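Local coordinates for protein O-methyltransferase family 2 (Planctopirus limnophila, PDB 5I2H) that probably transfers a methyl group from S-adenosylmethionine to a hydroxyl oxygen of a small acceptor, and binds the flavone apigenin, at residues 177-182 against 356-361; 196-201 against 294-299. All coordinates share one frame; numbering follows the deposited sequence. Where two conformers were deposited one is given.

Contact 1: 177-182 against 356-361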
loop_
_atom_site.group_PDB
_atom_site.type_symbol
_atom_site.label_atom_id
_atom_site.label_comp_id
_atom_site.label_asym_id
_atom_site.label_seq_id
_atom_site.Cartn_x
_atom_site.Cartn_y
_atom_site.Cartn_z
ATOM N N ALA A 177 9.869 -18.478 -20.916
ATOM C CA ALA A 177 10.238 -19.333 -22.036
ATOM C C ALA A 177 11.144 -18.582 -23.014
ATOM O O ALA A 177 12.077 -19.165 -23.591
ATOM C CB ALA A 177 8.988 -19.869 -22.730
ATOM N N ASP A 178 10.888 -17.283 -23.209
ATOM C CA ASP A 178 11.685 -16.522 -24.153
ATOM C C ASP A 178 13.142 -16.420 -23.711
ATOM O O ASP A 178 14.051 -16.404 -24.560
ATOM C CB ASP A 178 11.069 -15.131 -24.337
ATOM C CG ASP A 178 11.805 -14.301 -25.367
ATOM O OD1 ASP A 178 11.850 -14.709 -26.545
ATOM O OD2 ASP A 178 12.350 -13.243 -24.982
ATOM N N VAL A 179 13.404 -16.338 -22.409
ATOM C CA VAL A 179 14.786 -16.121 -21.961
ATOM C C VAL A 179 15.494 -17.391 -21.510
ATOM O O VAL A 179 16.707 -17.338 -21.252
ATOM C CB VAL A 179 14.883 -15.072 -20.836
ATOM C CG1 VAL A 179 14.235 -13.761 -21.295
ATOM C CG2 VAL A 179 14.260 -15.595 -19.539
ATOM N N LEU A 180 14.800 -18.523 -21.414
ATOM C CA LEU A 180 15.485 -19.761 -21.056
ATOM C C LEU A 180 16.412 -20.207 -22.182
ATOM O O LEU A 180 15.931 -20.468 -23.292
ATOM C CB LEU A 180 14.477 -20.861 -20.762
ATOM C CG LEU A 180 15.105 -22.210 -20.437
ATOM C CD1 LEU A 180 15.872 -22.151 -19.124
ATOM C CD2 LEU A 180 14.004 -23.248 -20.373
ATOM N N PRO A 181 17.723 -20.320 -21.954
ATOM C CA PRO A 181 18.618 -20.798 -23.019
ATOM C C PRO A 181 18.373 -22.271 -23.325
ATOM O O PRO A 181 17.933 -23.031 -22.467
ATOM C CB PRO A 181 20.025 -20.572 -22.441
ATOM C CG PRO A 181 19.845 -19.548 -21.300
ATOM C CD PRO A 181 18.458 -19.892 -20.750
ATOM N N ALA A 182 18.678 -22.676 -24.566
ATOM C CA ALA A 182 18.477 -24.073 -24.963
ATOM C C ALA A 182 19.290 -25.056 -24.120
ATOM O O ALA A 182 18.886 -26.213 -23.961
ATOM C CB ALA A 182 18.838 -24.262 -26.443
ATOM N N GLY A 356 10.095 -11.282 -11.386
ATOM C CA GLY A 356 10.733 -12.587 -11.402
ATOM C C GLY A 356 12.117 -12.548 -12.006
ATOM O O GLY A 356 12.457 -11.670 -12.816
ATOM N N HIS A 357 12.943 -13.491 -11.566
ATOM C CA HIS A 357 14.297 -13.663 -12.072
ATOM C C HIS A 357 14.545 -15.142 -12.257
ATOM O O HIS A 357 14.181 -15.931 -11.393
ATOM C CB HIS A 357 15.344 -13.112 -11.104
ATOM C CG HIS A 357 15.362 -11.629 -11.071
ATOM N ND1 HIS A 357 14.527 -10.886 -10.262
ATOM C CD2 HIS A 357 16.057 -10.744 -11.822
ATOM C CE1 HIS A 357 14.742 -9.599 -10.486
ATOM N NE2 HIS A 357 15.661 -9.486 -11.429
ATOM N N LEU A 358 15.166 -15.506 -13.373
ATOM C CA LEU A 358 15.571 -16.886 -13.623
ATOM C C LEU A 358 17.040 -16.991 -13.236
ATOM O O LEU A 358 17.907 -16.361 -13.866
ATOM C CB LEU A 358 15.345 -17.266 -15.088
ATOM C CG LEU A 358 16.002 -18.575 -15.538
ATOM C CD1 LEU A 358 15.549 -19.808 -14.706
ATOM C CD2 LEU A 358 15.749 -18.788 -17.047
ATOM N N ILE A 359 17.314 -17.748 -12.181
ATOM C CA ILE A 359 18.676 -18.018 -11.740
ATOM C C ILE A 359 19.070 -19.373 -12.309
ATOM O O ILE A 359 18.481 -20.395 -11.947
ATOM C CB ILE A 359 18.768 -18.014 -10.206
ATOM C CG1 ILE A 359 18.236 -16.704 -9.632
ATOM C CG2 ILE A 359 20.204 -18.328 -9.710
ATOM C CD1 ILE A 359 18.055 -16.839 -8.116
ATOM N N LEU A 360 20.082 -19.389 -13.169
ATOM C CA LEU A 360 20.524 -20.589 -13.865
ATOM C C LEU A 360 21.809 -21.113 -13.241
ATOM O O LEU A 360 22.747 -20.337 -13.026
ATOM C CB LEU A 360 20.762 -20.292 -15.346
ATOM C CG LEU A 360 19.549 -20.084 -16.214
ATOM C CD1 LEU A 360 19.566 -18.676 -16.692
ATOM C CD2 LEU A 360 19.646 -21.050 -17.380
ATOM N N SER A 361 21.833 -22.416 -12.940
ATOM C CA SER A 361 23.019 -23.095 -12.438
ATOM C C SER A 361 23.147 -24.446 -13.130
ATOM O O SER A 361 22.166 -25.003 -13.635
ATOM C CB SER A 361 22.965 -23.278 -10.923
ATOM O OG SER A 361 22.721 -22.046 -10.273
#
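The seven-stranded sheet of the Rossmann-like methyltransferase fold is covered here, on one face, by the end of helix 154-179 and the loop after it. The antiparallel strand 357-362 offers Leu358 and Leu360, which point to that same face. Leu180 is the first residue to leave the helical conformation. Its CG lies anti to the backbone N (chi1 178°), and this carries CD1 to the strand. There Leu180 CD1 meets Leu358 CD2 at 4.0 Å, the two side chains crossing obliquely. The same methyl, Leu180 CD1, also lies 4.3 Å from Leu360 CD2. Val179 adds a looser touch through CG2, 4.3 Å from Leu358 CD2. Pro181 and Leu360 meet tip to tip, with Pro181 CD 3.8 Å from Leu360 CD2. The CG of Leu360 lies beside its backbone N (chi1 -73°), that of Leu358 anti to it, and these torsions bring CD2 of Leu360 to Pro181 and CD2 of Leu358 to Leu180. Leu298 of the adjoining strand 296-301 touches Leu180, Leu358 and Leu360. Leu180 O accepts a hydrogen bond from Tyr218 OH. No hydrogen bond joins the two segments, so they are held by methyl and ring-carbon contacts alone, which fix closeness but little direction.

Contact 2: 196-201 against 294-299; sequences SGRVLL and GGRLLI
Segment 196-201 leads into strand 199-203, and its first contact comes from Arg198, just before the strand. The CG of Arg198 is anti to the carbonyl carbon, and the chain bends at chi3 (67°) toward the Gly294-Gly295 loop. Arg198 NH2 donates a hydrogen bond to Gly294 O at 3.3 Å. It meets a lone pair in the carbonyl plane, but the bond is long and bent, with an N-H...O angle of 147°. Gly294 has a positive phi, where a side chain would strike the preceding carbonyl. Gly295 CA lies at the guanidinium edge, 3.8 Å from Arg198 NH2. Arg296 crosses Arg198 at about a right angle, their guanidinium planes 84° apart. Arg198 NE is only 3.7 Å from Arg296 NH2; Asp265, salt-bridged to both arginines through OD1, probably offsets the repulsion. An alanine at Arg198 would remove the Gly294 O bond and one arginine from Asp265, and would probably loosen the 294-295 loop. Two residues on, Leu200 CD1 meets Leu298 CD1 at 4.0 Å, again nearly at right angles. Strand 265-269 runs between strands 199-203 and 296-301, parallel to both, so these side chains reach across it on one face of the sheet.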
loop_
_atom_site.group_PDB
_atom_site.type_symbol
_atom_site.label_atom_id
_atom_site.label_comp_id
_atom_site.label_asym_id
_atom_site.label_seq_id
_atom_site.Cartn_x
_atom_site.Cartn_y
_atom_site.Cartn_z
ATOM N N SER A 196 19.172 -34.570 -29.059
ATOM C CA SER A 196 18.006 -34.782 -28.216
ATOM C C SER A 196 17.513 -33.474 -27.622
ATOM O O SER A 196 18.307 -32.598 -27.248
ATOM C CB SER A 196 18.323 -35.746 -27.080
ATOM O OG SER A 196 18.804 -36.959 -27.609
ATOM N N GLY A 197 16.193 -33.364 -27.511
ATOM C CA GLY A 197 15.599 -32.372 -26.645
ATOM C C GLY A 197 15.927 -32.666 -25.187
ATOM O O GLY A 197 16.552 -33.670 -24.836
ATOM N N ARG A 198 15.487 -31.752 -24.325
ATOM C CA ARG A 198 15.684 -31.865 -22.889
ATOM C C ARG A 198 14.382 -32.249 -22.212
ATOM O O ARG A 198 13.298 -31.994 -22.737
ATOM C CB ARG A 198 16.214 -30.565 -22.290
ATOM C CG ARG A 198 17.587 -30.175 -22.936
ATOM C CD ARG A 198 18.182 -28.879 -22.401
ATOM N NE ARG A 198 18.614 -28.909 -21.002
ATOM C CZ ARG A 198 19.748 -29.463 -20.582
ATOM N NH1 ARG A 198 20.556 -30.069 -21.453
ATOM N NH2 ARG A 198 20.065 -29.437 -19.293
ATOM N N VAL A 199 14.511 -32.900 -21.058
ATOM C CA VAL A 199 13.390 -33.190 -20.172
ATOM C C VAL A 199 13.398 -32.142 -19.073
ATOM O O VAL A 199 14.384 -32.016 -18.338
ATOM C CB VAL A 199 13.479 -34.610 -19.601
ATOM C CG1 VAL A 199 12.375 -34.850 -18.571
ATOM C CG2 VAL A 199 13.406 -35.641 -20.754
ATOM N N LEU A 200 12.316 -31.368 -18.983
ATOM C CA LEU A 200 12.163 -30.321 -17.982
ATOM C C LEU A 200 11.211 -30.835 -16.910
ATOM O O LEU A 200 10.047 -31.144 -17.207
ATOM C CB LEU A 200 11.610 -29.052 -18.625
ATOM C CG LEU A 200 11.175 -27.928 -17.668
ATOM C CD1 LEU A 200 12.357 -27.475 -16.779
ATOM C CD2 LEU A 200 10.574 -26.734 -18.437
ATOM N N LEU A 201 11.714 -30.960 -15.685
ATOM C CA LEU A 201 10.932 -31.353 -14.511
ATOM C C LEU A 201 10.588 -30.128 -13.683
ATOM O O LEU A 201 11.482 -29.387 -13.255
ATOM C CB LEU A 201 11.718 -32.343 -13.637
ATOM C CG LEU A 201 11.178 -32.674 -12.236
ATOM C CD1 LEU A 201 9.814 -33.373 -12.290
ATOM C CD2 LEU A 201 12.204 -33.519 -11.434
ATOM N N GLY A 294 25.838 -31.473 -16.825
ATOM C CA GLY A 294 25.227 -30.565 -17.767
ATOM C C GLY A 294 23.749 -30.347 -17.537
ATOM O O GLY A 294 23.136 -29.507 -18.227
ATOM N N GLY A 295 23.150 -31.071 -16.595
ATOM C CA GLY A 295 21.826 -30.703 -16.137
ATOM C C GLY A 295 21.822 -29.317 -15.511
ATOM O O GLY A 295 22.850 -28.785 -15.093
ATOM N N ARG A 296 20.646 -28.711 -15.454
ATOM C CA ARG A 296 20.490 -27.377 -14.883
ATOM C C ARG A 296 19.469 -27.364 -13.765
ATOM O O ARG A 296 18.428 -28.019 -13.851
ATOM C CB ARG A 296 20.077 -26.355 -15.955
ATOM C CG ARG A 296 21.138 -26.288 -17.076
ATOM C CD ARG A 296 20.746 -25.290 -18.161
ATOM N NE ARG A 296 19.490 -25.642 -18.855
ATOM C CZ ARG A 296 18.967 -24.925 -19.845
ATOM N NH1 ARG A 296 19.586 -23.817 -20.241
ATOM N NH2 ARG A 296 17.837 -25.314 -20.434
ATOM N N LEU A 297 19.760 -26.576 -12.737
ATOM C CA LEU A 297 18.764 -26.182 -11.769
ATOM C C LEU A 297 18.317 -24.772 -12.136
ATOM O O LEU A 297 19.139 -23.843 -12.208
ATOM C CB LEU A 297 19.311 -26.257 -10.339
ATOM C CG LEU A 297 18.322 -25.837 -9.257
ATOM C CD1 LEU A 297 17.204 -26.875 -9.176
ATOM C CD2 LEU A 297 19.063 -25.685 -7.929
ATOM N N LEU A 298 17.032 -24.628 -12.392
ATOM C CA LEU A 298 16.404 -23.352 -12.744
ATOM C C LEU A 298 15.623 -22.875 -11.533
ATOM O O LEU A 298 14.598 -23.472 -11.172
ATOM C CB LEU A 298 15.476 -23.515 -13.945
ATOM C CG LEU A 298 16.106 -24.202 -15.169
ATOM C CD1 LEU A 298 15.007 -24.496 -16.215
ATOM C CD2 LEU A 298 17.322 -23.503 -15.769
ATOM N N ILE A 299 16.091 -21.803 -10.901
ATOM C CA ILE A 299 15.351 -21.199 -9.791
ATOM C C ILE A 299 14.685 -19.952 -10.343
ATOM O O ILE A 299 15.367 -19.078 -10.895
ATOM C CB ILE A 299 16.279 -20.864 -8.606
ATOM C CG1 ILE A 299 16.803 -22.158 -7.967
ATOM C CG2 ILE A 299 15.553 -20.015 -7.575
ATOM C CD1 ILE A 299 17.949 -21.907 -6.982
#

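Overall arrangement
Both contacts are buried, though Pro181 in contact 1 is exposed. Their centres lie 11 Å apart, and both reach the same sheet. Contact 1 sets a helix end and the loop after it against a strand, whereas contact 2 spans two strands separated by a third. Their chemistry differs accordingly: contact 1 is wholly apolar, while contact 2 adds two arginines and a shared acid to one leucine pair. Strands 296-301 and 357-362 are antiparallel neighbours, and Ile359 N is hydrogen-bonded to Ile299 O at 2.7 Å. Pro181 O and Arg296 NH1, hydrogen-bonded at 2.9 Å, tie the loop of contact 1 to the arginine pair of contact 2.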